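Local coordinates for ATP-binding protein (Mycobacterium tuberculosis, PDB 5UKV) that is the dimerisation and phospho-acceptor domain of the sensor kinase PhoR, which as a whole probably transfers phosphate from ATP to a protein histidine, at residues E24-L29 with R60-V65. The protein carries 1 engineered substitution. Numbering follows the deposited sequence.
Sequences ELRTPL and RMGLLV
With CG anti to its carbonyl carbon (chi1 -80°), the end of the selenomethionine M61 side chain comes across from helix 47-71 to helix 2-40; the chain stays extended through chi2 and then bends at the selenium (chi3 80°), so that CE is turned to the L25 end of the segment. CE settles 3.9 Å from L29 CG and 4.0 Å from L25 O, both van der Waals contacts, while the chain behind it is pressed by the ring of P28, whose CG lies 3.5 Å from M61 CG. One turn away, L25 sends CD2 into the notch between L64 and V65, 3.8 Å from L64 CB and 3.9 Å from V65 CG2. L25 and L64 run past each other in opposite directions, whereas V65 meets L25 nearly at right angles. At the outer edge L64 CD1 lies in van der Waals contact 4.0 Å from E24 O, and P28 touches the aliphatic part of R60, whose NE is engaged in a salt bridge with E57 on its own helix. The grip between the segments is thus apolar. P28 has no amide proton to give to the preceding turn, and helix 2-40 is kinked there, with the ring directed at helix 47-71. On the inner side L25 packs on L25 of the second subunit and M61 on its L29, continuing the core across the dimer. The short helical segments are antiparallel, at 165° with axes 9.8 Å apart, as expected of the helical hairpin that pairs with its copy to form the four-helix bundle of a histidine kinase DHp domain.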
loop_
_atom_site.group_PDB
_atom_site.type_symbol
_atom_site.label_atom_id
_atom_site.label_comp_id
_atom_site.label_asym_id
_atom_site.label_seq_id
_atom_site.Cartn_x
_atom_site.Cartn_y
_atom_site.Cartn_z
ATOM N N GLU A 24 -6.282 2.272 -5.455
ATOM C CA GLU A 24 -5.479 1.580 -6.429
ATOM C C GLU A 24 -4.507 0.558 -5.814
ATOM O O GLU A 24 -4.247 -0.538 -6.373
ATOM C CB GLU A 24 -4.646 2.636 -7.226
ATOM C CG GLU A 24 -5.409 3.422 -8.336
ATOM C CD GLU A 24 -4.633 4.613 -8.871
ATOM O OE1 GLU A 24 -3.425 4.798 -8.489
ATOM O OE2 GLU A 24 -5.278 5.473 -9.555
ATOM N N LEU A 25 -4.019 0.875 -4.618
ATOM C CA LEU A 25 -3.210 -0.085 -3.841
ATOM C C LEU A 25 -4.009 -1.209 -3.305
ATOM O O LEU A 25 -3.537 -2.320 -3.190
ATOM C CB LEU A 25 -2.484 0.647 -2.667
ATOM C CG LEU A 25 -1.456 1.668 -3.064
ATOM C CD1 LEU A 25 -1.115 2.523 -1.837
ATOM C CD2 LEU A 25 -0.245 0.898 -3.672
ATOM N N ARG A 26 -5.228 -0.923 -2.940
ATOM C CA ARG A 26 -6.075 -1.904 -2.354
ATOM C C ARG A 26 -6.375 -3.094 -3.210
ATOM O O ARG A 26 -6.495 -4.158 -2.722
ATOM C CB ARG A 26 -7.373 -1.276 -1.948
ATOM C CG ARG A 26 -7.722 -1.684 -0.572
ATOM C CD ARG A 26 -9.195 -1.676 -0.391
ATOM N NE ARG A 26 -9.589 -0.702 0.575
ATOM C CZ ARG A 26 -10.778 -0.740 1.146
ATOM N NH1 ARG A 26 -11.142 0.170 2.034
ATOM N NH2 ARG A 26 -11.617 -1.694 0.804
ATOM N N THR A 27 -6.520 -2.874 -4.492
ATOM C CA THR A 27 -6.851 -3.908 -5.369
ATOM C C THR A 27 -5.774 -5.013 -5.483
ATOM O O THR A 27 -6.074 -6.134 -5.214
ATOM C CB THR A 27 -7.202 -3.312 -6.718
ATOM O OG1 THR A 27 -8.216 -2.315 -6.513
ATOM C CG2 THR A 27 -7.644 -4.364 -7.680
ATOM N N PRO A 28 -4.564 -4.711 -5.930
ATOM C CA PRO A 28 -3.553 -5.777 -5.814
ATOM C C PRO A 28 -3.357 -6.396 -4.372
ATOM O O PRO A 28 -3.135 -7.614 -4.219
ATOM C CB PRO A 28 -2.311 -5.111 -6.379
ATOM C CG PRO A 28 -2.499 -3.662 -6.165
ATOM C CD PRO A 28 -3.950 -3.438 -6.296
ATOM N N LEU A 29 -3.495 -5.628 -3.311
ATOM C CA LEU A 29 -3.417 -6.196 -1.996
ATOM C C LEU A 29 -4.413 -7.279 -1.658
ATOM O O LEU A 29 -4.123 -8.208 -0.859
ATOM C CB LEU A 29 -3.687 -5.135 -0.880
ATOM C CG LEU A 29 -2.649 -4.781 0.063
ATOM C CD1 LEU A 29 -3.023 -3.648 1.055
ATOM C CD2 LEU A 29 -1.996 -6.033 0.673
ATOM N N ARG A 60 3.673 -4.944 -8.977
ATOM C CA ARG A 60 2.761 -3.908 -9.391
ATOM C C ARG A 60 2.596 -2.856 -8.255
ATOM O O ARG A 60 2.550 -1.676 -8.525
ATOM C CB ARG A 60 1.340 -4.472 -9.768
ATOM C CG ARG A 60 0.272 -3.491 -10.247
ATOM C CD ARG A 60 -1.169 -4.091 -10.297
ATOM N NE ARG A 60 -1.178 -5.362 -11.043
ATOM C CZ ARG A 60 -1.038 -5.457 -12.352
ATOM N NH1 ARG A 60 -0.924 -4.377 -13.079
ATOM N NH2 ARG A 60 -1.067 -6.637 -12.961
HETATM N N MSE A 61 2.355 -3.258 -7.022
HETATM C CA MSE A 61 2.240 -2.278 -5.988
HETATM C C MSE A 61 3.494 -1.554 -5.719
HETATM O O MSE A 61 3.512 -0.396 -5.301
HETATM C CB MSE A 61 1.955 -2.970 -4.588
HETATM C CG MSE A 61 0.548 -3.327 -4.474
HETATM SE SE MSE A 61 0.226 -4.283 -2.713
HETATM C CE MSE A 61 0.174 -2.674 -1.704
ATOM N N GLY A 62 4.614 -2.226 -5.984
ATOM C CA GLY A 62 5.852 -1.569 -5.801
ATOM C C GLY A 62 6.029 -0.363 -6.670
ATOM O O GLY A 62 6.560 0.695 -6.267
ATOM N N LEU A 63 5.627 -0.514 -7.898
ATOM C CA LEU A 63 5.631 0.579 -8.793
ATOM C C LEU A 63 4.667 1.644 -8.451
ATOM O O LEU A 63 4.974 2.800 -8.619
ATOM C CB LEU A 63 5.318 0.070 -10.168
ATOM C CG LEU A 63 6.284 -0.986 -10.740
ATOM C CD1 LEU A 63 5.642 -1.453 -12.042
ATOM C CD2 LEU A 63 7.609 -0.334 -10.966
ATOM N N LEU A 64 3.462 1.304 -8.007
ATOM C CA LEU A 64 2.500 2.318 -7.595
ATOM C C LEU A 64 3.142 3.102 -6.434
ATOM O O LEU A 64 2.973 4.334 -6.254
ATOM C CB LEU A 64 1.158 1.656 -7.137
ATOM C CG LEU A 64 0.386 1.055 -8.342
ATOM C CD1 LEU A 64 -0.660 -0.009 -7.953
ATOM C CD2 LEU A 64 -0.187 2.128 -9.319
ATOM N N VAL A 65 3.715 2.383 -5.476
ATOM C CA VAL A 65 4.217 3.058 -4.307
ATOM C C VAL A 65 5.361 3.971 -4.673
ATOM O O VAL A 65 5.540 5.093 -4.102
ATOM C CB VAL A 65 4.660 1.993 -3.252
ATOM C CG1 VAL A 65 5.539 2.620 -2.162
ATOM C CG2 VAL A 65 3.457 1.417 -2.608
#